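Local coordinates for ssDNA binding RNA Polymerase cofactor (Pseudomonas phage LUZ7, PDB 6QLC), which binds single-stranded DNA and probably acts as an RNA polymerase cofactor that regulates phage transcription, at residues F33-R36 and D40-L43; E60-D65 and K81-R86. All coordinates share one frame; numbering follows the deposited sequence.

Overall arrangement
The two contacts follow one another along the chain: both segments of contact 1 come before those of contact 2. Contact 1 pairs strand 27-34 with strand 40-48 near the turn of a beta hairpin. Contact 2 sets the C-terminal end of helix 53-61 and Leu62 just beyond it against the last part of helix 73-86. A short connection leads from strand 40-48 to helix 53-61. The contact centres are 20 Å apart, and the nearest atoms stay about 9 Å apart without touching. Both contacts meet the second subunit. Phe33 of contact 1 packs on Arg86 of that subunit, which ties hairpin and helix together across the dimer.

Contact 1: residues F33-R36 and D40-L43; sequences FPTR and DVRL
Phe33 and Val41 face each other as an antiparallel hydrogen-bonded pair. Phe33 N donates to Val41 O at 2.9 Å, and Val41 N returns a bond to Phe33 O at 2.8 Å. The first is the straighter, with an N-H...O angle of 162°. Pro34 and Asp40 form the next, non-hydrogen-bonded pair, with their CA atoms 4.0 Å apart. The tightest packing lies between Thr35 and Val41, whose side chains run roughly perpendicular. Thr35 CG2 sits only 3.4 Å from Val41 CG1, closer than usual for two carbons. The Thr35 chi1 of 51° sends CG2 anti to the carbonyl carbon and leaves OG1 to bond to Asp37. The Phe33 side chain is held less closely. Its CB meets Leu43 CD1 at 3.8 Å, while its ring leads away from strand 40-43. The Asp40 carboxylate also turns outward, to a long, weak ion pair with Lys90 of the second subunit. Leu54 and Leu58 of that subunit pack on Val41 and Leu43, respectively. None of the touching residues is fully buried. This is the turn end of a two-stranded antiparallel beta hairpin.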
loop_
_atom_site.group_PDB
_atom_site.type_symbol
_atom_site.label_atom_id
_atom_site.label_comp_id
_atom_site.label_asym_id
_atom_site.label_seq_id
_atom_site.Cartn_x
_atom_site.Cartn_y
_atom_site.Cartn_z
ATOM N N PHE A 33 0.803 -8.288 4.554
ATOM C CA PHE A 33 0.489 -8.225 5.968
ATOM C C PHE A 33 0.403 -9.620 6.580
ATOM O O PHE A 33 -0.112 -10.540 5.937
ATOM C CB PHE A 33 -0.825 -7.487 6.184
ATOM C CG PHE A 33 -0.995 -7.004 7.578
ATOM C CD1 PHE A 33 -0.418 -5.800 7.985
ATOM C CD2 PHE A 33 -1.699 -7.766 8.506
ATOM C CE1 PHE A 33 -0.559 -5.351 9.301
ATOM C CE2 PHE A 33 -1.851 -7.339 9.815
ATOM C CZ PHE A 33 -1.281 -6.125 10.222
ATOM N N PRO A 34 0.904 -9.809 7.811
ATOM C CA PRO A 34 0.839 -11.136 8.445
ATOM C C PRO A 34 -0.591 -11.558 8.755
ATOM O O PRO A 34 -1.424 -10.744 9.170
ATOM C CB PRO A 34 1.653 -10.952 9.734
ATOM C CG PRO A 34 1.575 -9.473 10.015
ATOM C CD PRO A 34 1.637 -8.843 8.649
ATOM N N THR A 35 -0.863 -12.853 8.567
ATOM C CA THR A 35 -2.183 -13.463 8.762
ATOM C C THR A 35 -2.169 -14.439 9.942
ATOM O O THR A 35 -1.115 -14.837 10.436
ATOM C CB THR A 35 -2.646 -14.187 7.484
ATOM O OG1 THR A 35 -1.611 -15.066 7.020
ATOM C CG2 THR A 35 -2.931 -13.190 6.378
ATOM N N ARG A 36 -3.369 -14.847 10.381
ATOM C CA ARG A 36 -3.481 -15.613 11.625
ATOM C C ARG A 36 -2.877 -17.007 11.524
ATOM O O ARG A 36 -2.495 -17.568 12.552
ATOM C CB ARG A 36 -4.935 -15.718 12.064
ATOM C CG ARG A 36 -5.615 -14.373 12.259
ATOM C CD ARG A 36 -6.227 -14.226 13.649
ATOM N NE ARG A 36 -6.440 -12.818 13.989
ATOM C CZ ARG A 36 -7.593 -12.168 13.834
ATOM N NH1 ARG A 36 -8.660 -12.798 13.348
ATOM N NH2 ARG A 36 -7.679 -10.884 14.171
ATOM N N ASP A 40 1.374 -14.797 5.375
ATOM C CA ASP A 40 0.992 -13.418 5.116
ATOM C C ASP A 40 0.001 -13.386 3.956
ATOM O O ASP A 40 -0.319 -14.418 3.355
ATOM C CB ASP A 40 2.236 -12.531 4.891
ATOM C CG ASP A 40 2.977 -12.818 3.583
ATOM O OD1 ASP A 40 2.456 -13.525 2.692
ATOM O OD2 ASP A 40 4.104 -12.294 3.438
ATOM N N VAL A 41 -0.508 -12.188 3.662
ATOM C CA VAL A 41 -1.394 -11.965 2.526
ATOM C C VAL A 41 -1.013 -10.644 1.855
ATOM O O VAL A 41 -0.680 -9.664 2.529
ATOM C CB VAL A 41 -2.875 -11.981 2.962
ATOM C CG1 VAL A 41 -3.194 -10.817 3.890
ATOM C CG2 VAL A 41 -3.809 -12.003 1.764
ATOM N N ARG A 42 -1.063 -10.619 0.528
ATOM C CA ARG A 42 -0.720 -9.421 -0.243
ATOM C C ARG A 42 -1.928 -8.489 -0.256
ATOM O O ARG A 42 -2.902 -8.727 -0.973
ATOM C CB ARG A 42 -0.293 -9.804 -1.656
ATOM C CG ARG A 42 0.023 -8.625 -2.566
ATOM C CD ARG A 42 0.421 -9.102 -3.955
ATOM N NE ARG A 42 1.738 -9.726 -3.949
ATOM C CZ ARG A 42 2.237 -10.428 -4.959
ATOM N NH1 ARG A 42 1.527 -10.602 -6.065
ATOM N NH2 ARG A 42 3.452 -10.954 -4.861
ATOM N N LEU A 43 -1.879 -7.426 0.554
ATOM C CA LEU A 43 -3.016 -6.514 0.654
ATOM C C LEU A 43 -3.255 -5.782 -0.660
ATOM O O LEU A 43 -4.370 -5.796 -1.195
ATOM C CB LEU A 43 -2.795 -5.516 1.789
ATOM C CG LEU A 43 -3.309 -6.019 3.131
ATOM C CD1 LEU A 43 -2.982 -5.039 4.256
ATOM C CD2 LEU A 43 -4.798 -6.256 3.017
#

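Contact 2: residues E60-D65 and K81-R86; sequences EFLTVD and KKLVSR
The Phe61 ring overlaps Lys82 and Leu83 of helix 73-86. Its CE2 and CD2 side meets Leu83, and its CZ and CE1 end meets Lys82. Phe61 CE2 lies 3.8 Å from Leu83 CD2, and Phe61 CZ lies 3.7 Å from Lys82 NZ. Both partners approach obliquely. The Phe61 and Leu83 side chains lie side by side, pointing opposite ways. Lys82 instead runs nearly perpendicular to Phe61. Its chain bends at chi3 (123°), and CD, CE and NZ all come near Phe61 CZ. The ring reaches this position because Phe61 CG is anti to the backbone N, with chi1 at -178°.

Leu62 adds a second, lighter touch. Its side chain and that of Leu83 meet tip to tip, with CD1 of Leu62 4.2 Å from CD1 of Leu83. Two helices of the chain pack here near their C-terminal ends, through Phe61, Leu62 and Leu83, with Lys82 at the end of the ring. At Leu62 the backbone departs from the helical path. The chain turns here: Glu60 O accepts bonds from both Thr63 N and Val64 N. Arg79, also on helix 73-86, bonds to Phe61 O through NH1 and so links the two elements a second time. Leu62 and Leu83 are buried, whereas Lys82 lies at the exposed side of the contact. On helix 73-86, Ser85 OG donates to Lys82 O at 2.9 Å. Phe33 of the second subunit packs on Leu83.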
loop_
_atom_site.group_PDB
_atom_site.type_symbol
_atom_site.label_atom_id
_atom_site.label_comp_id
_atom_site.label_asym_id
_atom_site.label_seq_id
_atom_site.Cartn_x
_atom_site.Cartn_y
_atom_site.Cartn_z
ATOM N N GLU A 60 14.375 2.538 -8.217
ATOM C CA GLU A 60 15.812 2.708 -8.015
ATOM C C GLU A 60 16.183 2.500 -6.557
ATOM O O GLU A 60 17.204 1.877 -6.242
ATOM C CB GLU A 60 16.254 4.107 -8.455
ATOM C CG GLU A 60 16.830 4.187 -9.849
ATOM C CD GLU A 60 17.267 5.600 -10.191
ATOM O OE1 GLU A 60 16.555 6.268 -10.979
ATOM O OE2 GLU A 60 18.309 6.043 -9.655
ATOM N N PHE A 61 15.381 3.058 -5.658
ATOM C CA PHE A 61 15.671 2.975 -4.239
ATOM C C PHE A 61 15.727 1.530 -3.769
ATOM O O PHE A 61 16.539 1.188 -2.903
ATOM C CB PHE A 61 14.606 3.749 -3.481
ATOM C CG PHE A 61 14.818 3.782 -2.022
ATOM C CD1 PHE A 61 15.858 4.511 -1.485
ATOM C CD2 PHE A 61 13.970 3.081 -1.177
ATOM C CE1 PHE A 61 16.053 4.558 -0.124
ATOM C CE2 PHE A 61 14.159 3.112 0.189
ATOM C CZ PHE A 61 15.200 3.854 0.718
ATOM N N LEU A 62 14.911 0.664 -4.364
ATOM C CA LEU A 62 14.783 -0.721 -3.935
ATOM C C LEU A 62 15.610 -1.689 -4.771
ATOM O O LEU A 62 15.426 -2.903 -4.647
ATOM C CB LEU A 62 13.317 -1.143 -3.970
ATOM C CG LEU A 62 12.430 -0.389 -2.991
ATOM C CD1 LEU A 62 11.128 -1.139 -2.813
ATOM C CD2 LEU A 62 13.168 -0.245 -1.668
ATOM N N THR A 63 16.507 -1.187 -5.625
ATOM C CA THR A 63 17.303 -2.046 -6.506
ATOM C C THR A 63 18.782 -1.698 -6.545
ATOM O O THR A 63 19.594 -2.590 -6.820
ATOM C CB THR A 63 16.778 -1.987 -7.943
ATOM O OG1 THR A 63 16.750 -0.622 -8.364
ATOM C CG2 THR A 63 15.389 -2.560 -8.047
ATOM N N VAL A 64 19.165 -0.450 -6.282
ATOM C CA VAL A 64 20.484 0.064 -6.612
ATOM C C VAL A 64 20.944 0.970 -5.476
ATOM O O VAL A 64 20.128 1.611 -4.809
ATOM C CB VAL A 64 20.411 0.772 -7.987
ATOM C CG1 VAL A 64 21.441 1.874 -8.129
ATOM C CG2 VAL A 64 20.519 -0.258 -9.114
ATOM N N ASP A 65 22.259 1.003 -5.233
ATOM C CA ASP A 65 22.811 1.594 -4.017
ATOM C C ASP A 65 23.444 2.970 -4.231
ATOM O O ASP A 65 24.364 3.333 -3.491
ATOM C CB ASP A 65 23.832 0.641 -3.389
ATOM C CG ASP A 65 25.116 0.510 -4.209
ATOM O OD1 ASP A 65 25.100 0.833 -5.415
ATOM O OD2 ASP A 65 26.142 0.060 -3.644
ATOM N N LYS A 81 12.258 -1.800 4.916
ATOM C CA LYS A 81 11.816 -1.441 6.254
ATOM C C LYS A 81 11.735 0.072 6.401
ATOM O O LYS A 81 10.737 0.599 6.906
ATOM C CB LYS A 81 12.757 -2.061 7.288
ATOM C CG LYS A 81 12.273 -3.426 7.778
ATOM C CD LYS A 81 13.407 -4.249 8.376
ATOM C CE LYS A 81 14.141 -3.473 9.464
ATOM N NZ LYS A 81 15.320 -4.215 10.000
ATOM N N LYS A 82 12.755 0.786 5.914
ATOM C CA LYS A 82 12.770 2.240 6.018
ATOM C C LYS A 82 11.566 2.868 5.324
ATOM O O LYS A 82 10.961 3.799 5.859
ATOM C CB LYS A 82 14.073 2.797 5.445
ATOM C CG LYS A 82 14.298 4.281 5.769
ATOM C CD LYS A 82 15.228 4.937 4.773
ATOM C CE LYS A 82 14.575 6.146 4.102
ATOM N NZ LYS A 82 15.443 6.759 3.036
ATOM N N LEU A 83 11.194 2.370 4.136
ATOM C CA LEU A 83 9.934 2.783 3.522
ATOM C C LEU A 83 8.772 2.640 4.500
ATOM O O LEU A 83 8.119 3.629 4.859
ATOM C CB LEU A 83 9.662 1.962 2.262
ATOM C CG LEU A 83 10.340 2.348 0.952
ATOM C CD1 LEU A 83 9.616 1.783 -0.265
ATOM C CD2 LEU A 83 10.456 3.841 0.850
ATOM N N VAL A 84 8.495 1.401 4.934
ATOM C CA VAL A 84 7.444 1.103 5.909
ATOM C C VAL A 84 7.445 2.130 7.037
ATOM O O VAL A 84 6.413 2.735 7.343
ATOM C CB VAL A 84 7.600 -0.326 6.477
ATOM C CG1 VAL A 84 6.555 -0.589 7.540
ATOM C CG2 VAL A 84 7.450 -1.335 5.388
ATOM N N SER A 85 8.615 2.374 7.625
ATOM C CA SER A 85 8.709 3.255 8.781
ATOM C C SER A 85 8.170 4.662 8.519
ATOM O O SER A 85 7.816 5.359 9.472
ATOM C CB SER A 85 10.166 3.328 9.243
ATOM O OG SER A 85 10.816 4.465 8.726
ATOM N N ARG A 86 8.091 5.101 7.268
ATOM C CA ARG A 86 7.615 6.440 6.971
ATOM C C ARG A 86 6.275 6.458 6.265
ATOM O O ARG A 86 5.751 7.544 5.989
ATOM C CB ARG A 86 8.649 7.173 6.131
ATOM C CG ARG A 86 10.049 6.887 6.605
ATOM C CD ARG A 86 10.632 8.087 7.302
ATOM N NE ARG A 86 10.728 9.214 6.385
ATOM C CZ ARG A 86 11.743 9.400 5.549
ATOM N NH1 ARG A 86 12.751 8.534 5.526
ATOM N NH2 ARG A 86 11.752 10.451 4.744
#